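Local atomic coordinates of ML032222a iGluR (Mnemiopsis leidyi, PDB entry 4YKI), a protein that binds glycine in the ligand-binding domain of a ctenophore ionotropic glutamate receptor subunit, probably helping to gate a glycine-activated ion channel. Residues 127-141 / 157-171. Numbering follows the deposited sequence. Where two conformers were deposited one is given.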
loop_
_atom_site.group_PDB
_atom_site.type_symbol
_atom_site.label_atom_id
_atom_site.label_comp_id
_atom_site.label_asym_id
_atom_site.label_seq_id
_atom_site.Cartn_x
_atom_site.Cartn_y
_atom_site.Cartn_z
ATOM N N VAL B 127 23.964 3.523 -6.156
ATOM C CA VAL B 127 23.928 4.620 -7.124
ATOM C C VAL B 127 24.831 5.803 -6.784
ATOM O O VAL B 127 25.305 6.481 -7.692
ATOM C CB VAL B 127 22.499 5.147 -7.402
ATOM C CG1 VAL B 127 21.677 4.111 -8.184
ATOM C CG2 VAL B 127 21.787 5.572 -6.121
ATOM N N LEU B 128 25.087 6.083 -5.508
ATOM C CA LEU B 128 25.894 7.250 -5.172
ATOM C C LEU B 128 27.332 7.081 -5.645
ATOM O O LEU B 128 28.050 8.077 -5.787
ATOM C CB LEU B 128 25.840 7.577 -3.678
ATOM C CG LEU B 128 24.480 8.090 -3.164
ATOM C CD1 LEU B 128 24.562 8.409 -1.670
ATOM C CD2 LEU B 128 23.956 9.306 -3.927
ATOM N N GLU B 129 27.741 5.843 -5.921
ATOM C CA GLU B 129 29.060 5.600 -6.506
ATOM C C GLU B 129 29.261 6.295 -7.850
ATOM O O GLU B 129 30.397 6.549 -8.263
ATOM C CB GLU B 129 29.286 4.100 -6.681
ATOM C CG GLU B 129 29.376 3.385 -5.348
ATOM C CD GLU B 129 29.433 1.872 -5.452
ATOM O OE1 GLU B 129 29.498 1.333 -6.576
ATOM O OE2 GLU B 129 29.406 1.225 -4.378
ATOM N N LEU B 130 28.171 6.600 -8.544
ATOM C CA LEU B 130 28.253 7.284 -9.820
ATOM C C LEU B 130 28.969 8.637 -9.731
ATOM O O LEU B 130 29.576 9.083 -10.707
ATOM C CB LEU B 130 26.845 7.478 -10.387
ATOM C CG LEU B 130 26.192 6.205 -10.921
ATOM C CD1 LEU B 130 24.698 6.391 -11.028
ATOM C CD2 LEU B 130 26.778 5.788 -12.256
ATOM N N LEU B 131 28.881 9.285 -8.571
ATOM C CA LEU B 131 29.413 10.642 -8.401
ATOM C C LEU B 131 30.941 10.687 -8.382
ATOM O O LEU B 131 31.530 11.762 -8.557
ATOM C CB LEU B 131 28.864 11.280 -7.121
ATOM C CG LEU B 131 27.342 11.464 -7.080
ATOM C CD1 LEU B 131 26.889 11.986 -5.714
ATOM C CD2 LEU B 131 26.861 12.385 -8.199
ATOM N N ASP B 132 31.578 9.538 -8.170
ATOM C CA ASP B 132 33.027 9.468 -7.984
ATOM C C ASP B 132 33.705 8.715 -9.125
ATOM O O ASP B 132 34.756 8.109 -8.923
ATOM C CB ASP B 132 33.350 8.776 -6.657
ATOM C CG ASP B 132 32.878 9.565 -5.446
ATOM O OD1 ASP B 132 32.945 10.812 -5.481
ATOM O OD2 ASP B 132 32.445 8.938 -4.452
ATOM N N GLN B 133 33.115 8.751 -10.320
ATOM C CA GLN B 133 33.654 8.013 -11.463
ATOM C C GLN B 133 33.154 8.641 -12.752
ATOM O O GLN B 133 32.273 9.516 -12.712
ATOM C CB GLN B 133 33.216 6.550 -11.385
ATOM C CG GLN B 133 31.694 6.343 -11.362
ATOM C CD GLN B 133 31.059 6.319 -12.751
ATOM O OE1 GLN B 133 31.386 5.473 -13.582
ATOM N NE2 GLN B 133 30.132 7.242 -12.997
ATOM N N ASP B 134 33.698 8.197 -13.890
ATOM C CA ASP B 134 33.229 8.701 -15.188
ATOM C C ASP B 134 33.147 7.635 -16.273
ATOM O O ASP B 134 33.004 7.959 -17.444
ATOM C CB ASP B 134 34.035 9.917 -15.672
ATOM C CG ASP B 134 35.499 9.626 -15.845
ATOM O OD1 ASP B 134 35.918 8.465 -15.700
ATOM O OD2 ASP B 134 36.248 10.581 -16.139
ATOM N N LYS B 135 33.174 6.368 -15.879
ATOM C CA LYS B 135 32.923 5.286 -16.823
ATOM C C LYS B 135 31.469 5.277 -17.288
ATOM O O LYS B 135 31.179 5.162 -18.491
ATOM C CB LYS B 135 33.236 3.933 -16.190
ATOM C CG LYS B 135 32.886 2.748 -17.099
ATOM C CD LYS B 135 33.271 1.393 -16.508
ATOM C CE LYS B 135 32.772 0.259 -17.377
ATOM N NZ LYS B 135 33.242 -1.030 -16.857
ATOM N N TYR B 136 30.550 5.387 -16.330
ATOM C CA TYR B 136 29.130 5.341 -16.592
ATOM C C TYR B 136 28.524 6.723 -16.569
ATOM O O TYR B 136 28.845 7.526 -15.701
ATOM C CB TYR B 136 28.410 4.498 -15.505
ATOM C CG TYR B 136 28.729 3.025 -15.572
ATOM C CD1 TYR B 136 28.034 2.200 -16.423
ATOM C CD2 TYR B 136 29.726 2.464 -14.801
ATOM C CE1 TYR B 136 28.325 0.867 -16.521
ATOM C CE2 TYR B 136 30.018 1.128 -14.886
ATOM C CZ TYR B 136 29.323 0.330 -15.756
ATOM O OH TYR B 136 29.581 -1.022 -15.885
ATOM N N LYS B 137 27.634 6.980 -17.522
ATOM C CA LYS B 137 26.674 8.074 -17.445
ATOM C C LYS B 137 25.384 7.541 -16.828
ATOM O O LYS B 137 25.227 6.332 -16.682
ATOM C CB LYS B 137 26.418 8.676 -18.830
ATOM C CG LYS B 137 27.613 9.457 -19.358
ATOM C CD LYS B 137 27.354 10.090 -20.717
ATOM C CE LYS B 137 28.557 10.887 -21.213
ATOM N NZ LYS B 137 28.982 11.936 -20.246
ATOM N N TRP B 138 24.479 8.435 -16.456
ATOM C CA TRP B 138 23.276 8.028 -15.755
ATOM C C TRP B 138 22.206 9.081 -15.917
ATOM O O TRP B 138 22.484 10.208 -16.349
ATOM C CB TRP B 138 23.561 7.805 -14.262
ATOM C CG TRP B 138 23.889 9.055 -13.511
ATOM C CD1 TRP B 138 23.010 9.876 -12.870
ATOM C CD2 TRP B 138 25.183 9.641 -13.344
ATOM N NE1 TRP B 138 23.678 10.939 -12.310
ATOM C CE2 TRP B 138 25.012 10.816 -12.594
ATOM C CE3 TRP B 138 26.466 9.289 -13.756
ATOM C CZ2 TRP B 138 26.090 11.625 -12.225
ATOM C CZ3 TRP B 138 27.527 10.107 -13.407
ATOM C CH2 TRP B 138 27.330 11.263 -12.653
ATOM N N GLY B 139 20.972 8.727 -15.578
ATOM C CA GLY B 139 19.909 9.705 -15.616
ATOM C C GLY B 139 18.612 9.221 -15.027
ATOM O O GLY B 139 18.414 8.041 -14.748
ATOM N N VAL B 140 17.730 10.194 -14.855
ATOM C CA VAL B 140 16.336 9.994 -14.517
ATOM C C VAL B 140 15.480 10.776 -15.506
ATOM O O VAL B 140 15.953 11.717 -16.136
ATOM C CB VAL B 140 15.992 10.499 -13.078
ATOM C CG1 VAL B 140 16.697 9.678 -12.035
ATOM C CG2 VAL B 140 16.309 12.005 -12.920
ATOM N N ILE B 141 14.217 10.403 -15.623
ATOM C CA ILE B 141 13.297 11.106 -16.500
ATOM C C ILE B 141 12.850 12.388 -15.817
ATOM O O ILE B 141 12.470 12.385 -14.635
ATOM C CB ILE B 141 12.101 10.217 -16.835
ATOM C CG1 ILE B 141 12.549 8.976 -17.631
ATOM C CG2 ILE B 141 11.026 11.002 -17.568
ATOM C CD1 ILE B 141 11.529 7.840 -17.654
ATOM N N ARG B 157 23.320 14.392 -1.791
ATOM C CA ARG B 157 24.057 13.687 -2.824
ATOM C C ARG B 157 23.082 13.094 -3.847
ATOM O O ARG B 157 23.440 12.923 -5.008
ATOM C CB ARG B 157 24.951 12.605 -2.240
ATOM C CG ARG B 157 26.105 13.177 -1.428
ATOM C CD ARG B 157 26.946 12.072 -0.817
ATOM N NE ARG B 157 26.170 11.282 0.131
ATOM C CZ ARG B 157 26.605 10.181 0.734
ATOM N NH1 ARG B 157 27.832 9.731 0.512
ATOM N NH2 ARG B 157 25.806 9.535 1.565
ATOM N N TYR B 158 21.845 12.802 -3.441
ATOM C CA TYR B 158 20.863 12.320 -4.413
ATOM C C TYR B 158 20.420 13.452 -5.352
ATOM O O TYR B 158 20.134 13.213 -6.526
ATOM C CB TYR B 158 19.666 11.627 -3.728
ATOM C CG TYR B 158 20.042 10.272 -3.168
ATOM C CD1 TYR B 158 20.086 9.141 -3.975
ATOM C CD2 TYR B 158 20.409 10.137 -1.841
ATOM C CE1 TYR B 158 20.455 7.914 -3.466
ATOM C CE2 TYR B 158 20.776 8.921 -1.323
ATOM C CZ TYR B 158 20.799 7.806 -2.143
ATOM O OH TYR B 158 21.180 6.580 -1.660
ATOM N N SER B 159 20.321 14.679 -4.851
ATOM C CA SER B 159 20.119 15.823 -5.732
ATOM C C SER B 159 21.273 15.972 -6.727
ATOM O O SER B 159 21.048 16.334 -7.880
ATOM C CB SER B 159 19.961 17.120 -4.928
ATOM O OG SER B 159 18.671 17.253 -4.383
ATOM N N ARG B 160 22.500 15.732 -6.275
ATOM C CA ARG B 160 23.640 15.752 -7.188
ATOM C C ARG B 160 23.445 14.768 -8.325
ATOM O O ARG B 160 23.762 15.073 -9.476
ATOM C CB ARG B 160 24.949 15.412 -6.488
ATOM C CG ARG B 160 25.511 16.480 -5.610
ATOM C CD ARG B 160 26.943 16.156 -5.190
ATOM N NE ARG B 160 27.775 16.006 -6.374
ATOM C CZ ARG B 160 28.990 15.474 -6.421
ATOM N NH1 ARG B 160 29.601 15.045 -5.317
ATOM N NH2 ARG B 160 29.591 15.369 -7.594
ATOM N N LEU B 161 22.952 13.569 -8.017
ATOM C CA LEU B 161 22.716 12.583 -9.074
ATOM C C LEU B 161 21.790 13.138 -10.135
ATOM O O LEU B 161 22.010 12.940 -11.325
ATOM C CB LEU B 161 22.092 11.296 -8.530
ATOM C CG LEU B 161 23.032 10.319 -7.847
ATOM C CD1 LEU B 161 22.234 9.130 -7.363
ATOM C CD2 LEU B 161 24.169 9.842 -8.759
ATOM N N VAL B 162 20.717 13.784 -9.715
ATOM C CA VAL B 162 19.792 14.337 -10.684
ATOM C C VAL B 162 20.449 15.465 -11.469
ATOM O O VAL B 162 20.413 15.473 -12.704
ATOM C CB VAL B 162 18.520 14.812 -9.987
ATOM C CG1 VAL B 162 17.619 15.578 -10.960
ATOM C CG2 VAL B 162 17.790 13.614 -9.394
ATOM N N ASP B 163 21.071 16.401 -10.765
ATOM C CA ASP B 163 21.610 17.617 -11.378
ATOM C C ASP B 163 22.756 17.337 -12.336
ATOM O O ASP B 163 22.921 18.039 -13.332
ATOM C CB ASP B 163 22.082 18.594 -10.293
ATOM C CG ASP B 163 20.930 19.151 -9.441
ATOM O OD1 ASP B 163 19.754 19.051 -9.852
ATOM O OD2 ASP B 163 21.213 19.700 -8.353
ATOM N N GLU B 164 23.512 16.279 -12.061
ATOM C CA GLU B 164 24.715 15.960 -12.821
ATOM C C GLU B 164 24.498 14.826 -13.811
ATOM O O GLU B 164 25.402 14.502 -14.584
ATOM C CB GLU B 164 25.856 15.657 -11.851
ATOM C CG GLU B 164 26.245 16.888 -11.027
ATOM C CD GLU B 164 27.109 16.579 -9.839
ATOM O OE1 GLU B 164 28.092 15.833 -9.999
ATOM O OE2 GLU B 164 26.802 17.082 -8.734
ATOM N N GLY B 165 23.296 14.267 -13.828
ATOM C CA GLY B 165 22.940 13.212 -14.763
ATOM C C GLY B 165 22.313 13.782 -16.025
ATOM O O GLY B 165 22.173 14.997 -16.184
ATOM N N VAL B 166 21.938 12.898 -16.936
ATOM C CA VAL B 166 21.155 13.258 -18.113
ATOM C C VAL B 166 19.651 13.381 -17.727
ATOM O O VAL B 166 19.136 12.591 -16.945
ATOM C CB VAL B 166 21.387 12.235 -19.258
ATOM C CG1 VAL B 166 22.866 11.989 -19.462
ATOM C CG2 VAL B 166 20.675 10.925 -18.995
ATOM N N GLU B 167 18.991 14.453 -18.177
ATOM C CA GLU B 167 17.540 14.582 -18.084
ATOM C C GLU B 167 16.903 13.897 -19.292
ATOM O O GLU B 167 16.936 14.394 -20.421
ATOM C CB GLU B 167 17.132 16.054 -18.041
ATOM C CG GLU B 167 15.629 16.300 -17.928
ATOM C CD GLU B 167 15.297 17.777 -18.015
ATOM O OE1 GLU B 167 15.470 18.479 -16.999
ATOM O OE2 GLU B 167 14.889 18.237 -19.104
ATOM N N LEU B 168 16.328 12.746 -19.042
ATOM C CA LEU B 168 15.717 11.928 -20.062
ATOM C C LEU B 168 14.296 12.427 -20.298
ATOM O O LEU B 168 13.628 12.900 -19.370
ATOM C CB LEU B 168 15.757 10.494 -19.554
ATOM C CG LEU B 168 17.173 9.953 -19.325
ATOM C CD1 LEU B 168 17.117 8.740 -18.426
ATOM C CD2 LEU B 168 17.835 9.667 -20.669
ATOM N N LYS B 169 13.824 12.323 -21.517
ATOM C CA LYS B 169 12.538 12.905 -21.885
ATOM C C LYS B 169 11.336 12.105 -21.397
ATOM O O LYS B 169 10.317 12.688 -20.988
ATOM C CB LYS B 169 12.456 13.012 -23.415
ATOM C CG LYS B 169 11.249 13.786 -23.918
ATOM C CD LYS B 169 11.298 14.023 -25.422
ATOM C CE LYS B 169 10.906 12.773 -26.200
ATOM N NZ LYS B 169 10.688 13.054 -27.648
ATOM N N ASP B 170 11.436 10.782 -21.504
ATOM C CA ASP B 170 10.317 9.874 -21.281
ATOM C C ASP B 170 10.873 8.457 -21.191
ATOM O O ASP B 170 12.092 8.258 -21.311
ATOM C CB ASP B 170 9.242 10.025 -22.385
ATOM C CG ASP B 170 9.752 9.774 -23.790
ATOM O OD1 ASP B 170 10.750 9.090 -24.020
ATOM O OD2 ASP B 170 9.080 10.265 -24.731
ATOM N N LEU B 171 10.007 7.488 -20.942
ATOM C CA LEU B 171 10.454 6.124 -20.716
ATOM C C LEU B 171 11.122 5.544 -21.954
ATOM O O LEU B 171 12.127 4.836 -21.842
ATOM C CB LEU B 171 9.281 5.267 -20.283
ATOM C CG LEU B 171 9.635 3.846 -19.866
ATOM C CD1 LEU B 171 10.629 3.812 -18.699
ATOM C CD2 LEU B 171 8.335 3.134 -19.479
HETATM O O HOH W 1 32.003 13.240 -5.397
#
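The indole of Trp138 packs against Leu161, Glu164 and Gly165, an instance of an aromatic ring tying a strand to a helix and the turn that follows it, through both faces and its one N-H. From CB the side chain starts with CG between the backbone N and the carbonyl carbon (chi1 68°), which carries the ring over to the helix. CD1 passes Leu161 O and Gly165 CA, and NE1 then donates to Leu161 O at 2.8 Å, nearly in the ring plane. CE2 lies 3.8 Å from Gly165 CA, which packs on one face of the indole in a CH-pi contact; Leu161 CD2 lies over the opposite face, beside Leu130 CB. Farther out, on the six-membered ring, CZ2 comes within 3.8 Å of Glu164 O.

Leu161 CD2 also meets Leu131 CD2 at 3.7 Å, so the leucines of the 3-10 segment 127-131 continue the same apolar layer. At its far end Leu128 straddles two flat groups: CD2 sits over the centre of the Tyr158 ring, 3.8 Å from its centroid, while CD1 covers the Arg157 guanidinium, whose NH2 forms a salt bridge with Asp155.

Beyond the indole the chains pair as parallel strands: Val166 N donates to Trp138 O (2.8 Å) and Leu168 N to Val140 O (3.1 Å). Here the side chain of Ile141 is about 8 Å from the bound glycine. This helix-then-strand return is a right-handed crossover of the periplasmic-binding-protein-like fold: strand 137-141 runs between 166-168 and 183-188, and helices 145-152 and 171-179 pack against it.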